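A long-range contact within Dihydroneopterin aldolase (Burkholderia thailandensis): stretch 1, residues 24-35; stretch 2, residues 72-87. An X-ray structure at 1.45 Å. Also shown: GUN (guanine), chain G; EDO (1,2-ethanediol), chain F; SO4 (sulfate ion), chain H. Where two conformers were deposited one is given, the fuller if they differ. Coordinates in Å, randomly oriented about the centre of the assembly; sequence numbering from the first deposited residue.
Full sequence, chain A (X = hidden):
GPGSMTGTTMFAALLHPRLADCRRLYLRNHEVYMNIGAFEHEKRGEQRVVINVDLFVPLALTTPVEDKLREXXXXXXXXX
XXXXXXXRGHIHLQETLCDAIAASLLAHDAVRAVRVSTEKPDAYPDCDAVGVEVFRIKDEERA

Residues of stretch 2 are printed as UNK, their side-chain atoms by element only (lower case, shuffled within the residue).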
# COMPACT_ATOMS: atom_id res chain seq x y z
N ARG A 24 -0.70 -9.95 12.12
CA ARG A 24 -1.48 -10.11 10.88
C ARG A 24 -1.02 -11.35 10.17
O ARG A 24 0.17 -11.52 9.88
CB ARG A 24 -1.25 -8.91 9.98
CG ARG A 24 -1.92 -9.03 8.58
CD ARG A 24 -1.88 -7.67 7.84
NE ARG A 24 -0.53 -7.35 7.36
CZ ARG A 24 -0.10 -7.57 6.10
NH1 ARG A 24 -0.90 -8.12 5.20
NH2 ARG A 24 1.15 -7.23 5.75
N LEU A 25 -1.93 -12.27 9.88
CA LEU A 25 -1.67 -13.41 9.00
C LEU A 25 -2.26 -13.02 7.66
O LEU A 25 -3.30 -12.37 7.62
CB LEU A 25 -2.43 -14.63 9.53
CG LEU A 25 -2.26 -14.97 11.04
CD1 LEU A 25 -3.10 -16.20 11.35
CD2 LEU A 25 -0.82 -15.23 11.41
N TYR A 26 -1.59 -13.37 6.56
CA TYR A 26 -2.09 -12.90 5.27
C TYR A 26 -1.90 -13.98 4.20
O TYR A 26 -0.93 -14.72 4.15
CB TYR A 26 -1.46 -11.55 4.87
CG TYR A 26 0.04 -11.53 4.70
CD1 TYR A 26 0.63 -11.81 3.46
CD2 TYR A 26 0.87 -11.16 5.77
CE1 TYR A 26 1.99 -11.71 3.28
CE2 TYR A 26 2.23 -11.06 5.60
CZ TYR A 26 2.82 -11.34 4.37
OH TYR A 26 4.18 -11.17 4.21
N LEU A 27 -2.90 -13.97 3.30
CA LEU A 27 -2.89 -14.83 2.12
C LEU A 27 -2.95 -13.90 0.92
O LEU A 27 -3.90 -13.09 0.75
CB LEU A 27 -4.17 -15.70 2.16
CG LEU A 27 -4.13 -16.82 1.13
CD1 LEU A 27 -3.04 -17.85 1.40
CD2 LEU A 27 -5.55 -17.49 1.11
N ARG A 28 -1.91 -13.92 0.08
CA ARG A 28 -1.81 -13.02 -1.06
C ARG A 28 -2.14 -13.73 -2.36
O ARG A 28 -1.53 -14.76 -2.69
CB ARG A 28 -0.41 -12.38 -1.18
CG ARG A 28 -0.36 -11.34 -2.27
CD ARG A 28 0.79 -10.33 -2.23
NE ARG A 28 2.05 -10.99 -2.49
CZ ARG A 28 3.01 -11.24 -1.57
NH1 ARG A 28 2.89 -10.83 -0.33
NH2 ARG A 28 4.09 -11.86 -1.98
N ASN A 29 -3.09 -13.13 -3.08
CA ASN A 29 -3.48 -13.57 -4.46
C ASN A 29 -3.76 -15.07 -4.52
O ASN A 29 -3.05 -15.81 -5.27
CB ASN A 29 -2.49 -13.13 -5.50
CG ASN A 29 -2.39 -11.62 -5.58
OD1 ASN A 29 -3.42 -10.91 -5.36
ND2 ASN A 29 -1.21 -11.11 -5.93
N HIS A 30 -4.77 -15.53 -3.78
CA HIS A 30 -5.26 -16.87 -3.93
C HIS A 30 -6.21 -16.87 -5.11
O HIS A 30 -7.25 -16.24 -5.08
CB HIS A 30 -5.99 -17.28 -2.64
CG HIS A 30 -6.65 -18.60 -2.71
ND1 HIS A 30 -6.21 -19.62 -3.51
CD2 HIS A 30 -7.69 -19.11 -2.00
CE1 HIS A 30 -6.97 -20.69 -3.35
NE2 HIS A 30 -7.89 -20.40 -2.45
N GLU A 31 -5.86 -17.60 -6.15
CA GLU A 31 -6.73 -17.70 -7.33
C GLU A 31 -7.60 -18.96 -7.24
O GLU A 31 -7.17 -20.03 -6.85
CB GLU A 31 -5.92 -17.71 -8.62
CG GLU A 31 -5.10 -18.92 -8.89
CD GLU A 31 -4.62 -19.00 -10.30
OE1 GLU A 31 -4.68 -18.01 -11.07
OE2 GLU A 31 -4.16 -20.09 -10.68
N VAL A 32 -8.85 -18.75 -7.69
CA VAL A 32 -9.78 -19.85 -7.87
C VAL A 32 -10.48 -19.67 -9.20
O VAL A 32 -10.56 -18.56 -9.76
CB VAL A 32 -10.83 -19.91 -6.73
CG1 VAL A 32 -10.17 -20.14 -5.34
CG2 VAL A 32 -11.75 -18.69 -6.70
N TYR A 33 -11.03 -20.77 -9.72
CA TYR A 33 -11.84 -20.73 -10.90
C TYR A 33 -13.23 -21.20 -10.46
O TYR A 33 -13.36 -22.25 -9.81
CB TYR A 33 -11.29 -21.64 -12.00
CG TYR A 33 -9.99 -21.12 -12.61
CD1 TYR A 33 -8.78 -21.45 -12.03
CD2 TYR A 33 -10.00 -20.27 -13.73
CE1 TYR A 33 -7.58 -20.98 -12.59
CE2 TYR A 33 -8.82 -19.80 -14.28
CZ TYR A 33 -7.63 -20.18 -13.69
OH TYR A 33 -6.43 -19.72 -14.28
N MET A 34 -14.24 -20.40 -10.79
CA MET A 34 -15.58 -20.75 -10.33
C MET A 34 -16.60 -20.11 -11.25
O MET A 34 -16.30 -19.18 -12.05
CB MET A 34 -15.78 -20.27 -8.88
CG MET A 34 -15.68 -18.74 -8.82
SD MET A 34 -15.78 -18.07 -7.14
CE MET A 34 -17.26 -18.50 -6.67
N ASN A 35 -17.85 -20.59 -11.17
CA ASN A 35 -18.93 -19.92 -11.85
C ASN A 35 -19.37 -18.75 -10.98
O ASN A 35 -19.59 -18.92 -9.79
CB ASN A 35 -20.05 -20.94 -12.09
CG ASN A 35 -19.65 -21.96 -13.13
OD1 ASN A 35 -19.22 -21.60 -14.23
ND2 ASN A 35 -19.72 -23.23 -12.77
N UNK A 72 -0.29 -21.28 18.03
CA UNK A 72 -0.73 -20.20 17.16
C UNK A 72 -2.03 -20.52 16.42
O UNK A 72 -2.55 -21.66 16.51
c UNK A 72 1.68 -19.50 16.78
c UNK A 72 0.37 -19.84 16.12
c UNK A 72 0.61 -20.96 15.11
N UNK A 73 -2.60 -19.51 15.77
CA UNK A 73 -3.74 -19.72 14.87
C UNK A 73 -3.17 -20.19 13.52
O UNK A 73 -2.39 -19.50 12.91
c UNK A 73 -5.27 -18.04 15.99
c UNK A 73 -4.58 -18.43 14.66
c UNK A 73 -5.62 -18.65 13.55
N UNK A 74 -3.50 -21.42 13.14
CA UNK A 74 -2.99 -22.02 11.90
C UNK A 74 -3.46 -21.21 10.69
O UNK A 74 -4.67 -21.07 10.45
c UNK A 74 -3.51 -23.44 11.81
c UNK A 74 -2.86 -24.27 10.71
o UNK A 74 -2.87 -25.53 10.87
o UNK A 74 -2.44 -23.71 9.70
N UNK A 75 -2.55 -20.63 9.94
CA UNK A 75 -2.96 -19.80 8.84
C UNK A 75 -3.54 -20.57 7.64
O UNK A 75 -4.15 -19.92 6.77
c UNK A 75 0.86 -21.09 6.77
c UNK A 75 -0.47 -19.49 8.01
o UNK A 75 3.26 -20.94 6.83
c UNK A 75 -0.39 -20.60 7.17
c UNK A 75 2.02 -20.50 7.21
c UNK A 75 1.97 -19.37 8.01
c UNK A 75 -1.79 -18.88 8.41
c UNK A 75 0.72 -18.88 8.40
N UNK A 76 -3.51 -21.90 7.68
CA UNK A 76 -4.24 -22.70 6.68
C UNK A 76 -5.76 -22.43 6.73
O UNK A 76 -6.45 -22.74 5.76
o UNK A 76 -2.31 -25.84 6.71
c UNK A 76 -4.01 -24.19 6.84
c UNK A 76 -2.59 -24.65 6.43
o UNK A 76 -1.79 -23.88 5.86
N UNK A 77 -6.25 -21.89 7.83
CA UNK A 77 -7.66 -21.56 7.91
C UNK A 77 -8.12 -20.59 6.84
O UNK A 77 -9.27 -20.70 6.37
c UNK A 77 -9.19 -19.30 10.66
c UNK A 77 -10.17 -21.57 9.99
c UNK A 77 -7.94 -21.00 9.30
c UNK A 77 -9.29 -20.40 9.57
N UNK A 78 -7.24 -19.69 6.35
CA UNK A 78 -7.68 -18.75 5.31
C UNK A 78 -8.00 -19.49 4.01
O UNK A 78 -9.13 -19.32 3.47
s UNK A 78 -5.22 -15.47 6.06
c UNK A 78 -6.43 -16.77 6.28
c UNK A 78 -6.61 -17.68 5.09
c UNK A 78 -3.66 -16.42 6.16
N UNK A 79 -7.08 -20.30 3.48
CA UNK A 79 -7.36 -21.01 2.24
C UNK A 79 -8.53 -21.98 2.46
O UNK A 79 -9.39 -22.09 1.57
n UNK A 79 -4.37 -24.58 -2.15
c UNK A 79 -5.40 -23.91 -1.41
c UNK A 79 -6.08 -21.71 1.74
c UNK A 79 -4.95 -22.97 -0.23
c UNK A 79 -6.22 -22.35 0.36
N UNK A 80 -8.61 -22.63 3.61
CA UNK A 80 -9.73 -23.56 3.88
C UNK A 80 -11.07 -22.86 3.82
O UNK A 80 -12.05 -23.43 3.28
c UNK A 80 -7.96 -25.67 6.65
o UNK A 80 -8.38 -25.12 7.69
n UNK A 80 -7.01 -26.60 6.67
c UNK A 80 -9.52 -24.17 5.27
c UNK A 80 -8.47 -25.27 5.26
N UNK A 81 -11.16 -21.69 4.42
CA UNK A 81 -12.41 -20.96 4.40
C UNK A 81 -12.79 -20.51 3.00
O UNK A 81 -13.99 -20.60 2.63
c UNK A 81 -12.40 -19.81 5.39
o UNK A 81 -12.06 -20.35 6.65
N UNK A 82 -11.83 -20.04 2.21
CA UNK A 82 -12.15 -19.69 0.82
C UNK A 82 -12.65 -20.93 0.12
O UNK A 82 -13.70 -20.89 -0.55
c UNK A 82 -10.91 -19.15 0.13
c UNK A 82 -11.23 -18.96 -1.38
c UNK A 82 -10.54 -17.81 0.76
N UNK A 83 -11.98 -22.07 0.24
CA UNK A 83 -12.43 -23.27 -0.45
C UNK A 83 -13.83 -23.66 -0.06
O UNK A 83 -14.66 -24.05 -0.94
c UNK A 83 -11.50 -24.46 -0.17
N UNK A 84 -14.17 -23.58 1.22
CA UNK A 84 -15.49 -23.96 1.67
C UNK A 84 -16.55 -23.05 1.03
O UNK A 84 -17.59 -23.51 0.60
o UNK A 84 -14.79 -23.73 5.90
c UNK A 84 -15.56 -23.89 3.18
c UNK A 84 -14.82 -25.04 3.85
n UNK A 84 -13.91 -25.82 5.96
c UNK A 84 -14.51 -24.80 5.33
N UNK A 85 -16.27 -21.76 1.00
CA UNK A 85 -17.22 -20.81 0.42
C UNK A 85 -17.41 -20.98 -1.07
O UNK A 85 -18.56 -21.00 -1.57
c UNK A 85 -16.82 -19.37 0.80
s UNK A 85 -16.97 -18.97 2.54
N UNK A 86 -16.33 -21.20 -1.78
CA UNK A 86 -16.39 -21.38 -3.24
C UNK A 86 -17.12 -22.68 -3.55
O UNK A 86 -17.94 -22.74 -4.51
c UNK A 86 -14.33 -20.02 -3.68
c UNK A 86 -14.91 -21.83 -5.26
c UNK A 86 -14.94 -21.38 -3.81
N UNK A 87 -16.95 -23.71 -2.71
CA UNK A 87 -17.53 -25.02 -2.98
C UNK A 87 -19.05 -25.06 -2.81
O UNK A 87 -19.71 -26.02 -3.25
c UNK A 87 -16.88 -26.07 -2.04
N9 GUN G . 0.40 -23.53 9.36
C8 GUN G . 1.50 -24.20 8.83
N7 GUN G . 2.71 -23.53 9.10
C5 GUN G . 2.30 -22.47 9.88
C6 GUN G . 3.06 -21.36 10.49
O6 GUN G . 4.29 -21.23 10.43
N1 GUN G . 2.31 -20.43 11.20
C2 GUN G . 0.92 -20.46 11.27
N2 GUN G . 0.24 -19.46 11.92
N3 GUN G . 0.18 -21.51 10.69
C4 GUN G . 0.93 -22.45 10.01
C1 EDO F . -22.40 -18.15 -0.58
O1 EDO F . -22.69 -18.44 0.79
C2 EDO F . -20.89 -18.25 -0.76
O2 EDO F . -20.38 -19.23 0.17
S SO4 H . -22.08 -24.21 -9.72
O1 SO4 H . -22.96 -24.77 -10.75
O2 SO4 H . -22.22 -24.98 -8.48
O3 SO4 H . -20.70 -24.30 -10.20
O4 SO4 H . -22.44 -22.82 -9.44
O HOH W 1 -9.49 -22.31 -1.76

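Position 72 has three side-chain carbons, one carrying the other two, and no atom within contact range of stretch 1; this is Val 72, whose CG2 lies 3.5 Å from guanine N2. Position 73 repeats the pattern, a carbon bearing two carbons, and one branch tip meets Leu 25. It is Val 73: CG1 sits 4.1 Å from Leu 25 CD1, and its backbone O, 3.7 Å from the same CD1, accepts a hydrogen bond from guanine N2 at 2.8 Å.

Position 74 has two carbons, the second carrying two oxygens, and points away from the strand. As Asp 74, it accepts from guanine N9 through OD1 at 2.9 Å, and the same OD1 caps the helix start by accepting from the backbone N of position 76, also at 2.9 Å. Position 75 shows one carbon, then a six-carbon ring bearing an oxygen. Its CB is 4.2 Å from Leu 25 CD1, while the ring leads away. This is Tyr 75; guanine C2 lies over one ring face, and Tyr 75 N donates to guanine N3 at 3.0 Å.

Position 76, again two carbons with two terminal oxygens, faces away: Asp 76. Position 77 has four carbons forked at the second and does not reach the strand: Leu 77. Position 78 is an unbranched run of two carbons, sulfur and carbon, pressed on the strand between Leu 25 and Leu 27, so it is Met 78. Its CE lies 3.6 Å from Tyr 26 C and 4.0 Å from Leu 25 CB, and its SD 4.0 Å from Leu 27 CB.

Position 79 is four carbons in a row ending in nitrogen, running past the imidazole of His 30. For Lys 79, CG is 3.8 Å from His 30 NE2 and 4.2 Å from the ring centroid, 30° off the normal, an off-centre CH-pi contact. Position 80, three carbons with a terminal oxygen and nitrogen, points away: Gln 80. Position 81, a carbon and an oxygen, is Ser 81, whose OG donates to Leu 77 O at 2.8 Å.

Position 82 has one carbon bearing two and approaches His 30 and Val 32. It is Val 82, with CG1 3.6 Å from His 30 CD2. The single carbon at 83 marks Ala 83; three carbons with oxygen and nitrogen at 84, Gln 84; carbon and sulfur at 85, Cys 85. Position 86, a carbon bearing two, touches Val 32 and Met 34. In Val 86, CG1 is 4.0 Å from Met 34 CB. Position 87, one carbon pointing away, is Ala 87.

The contact works by apolar packing, without a direct hydrogen bond between stretches. The helix crosses the strand at -50°, 8.5 Å between axes, and 575 Å² is buried. Water 1 adds a polar link, 2.6 Å from His 30 NE2 and donating a weak bond to Lys 79 O at 3.3 Å.

Stretch 2 (72-87) VVDYDLMKQSVAQCVA
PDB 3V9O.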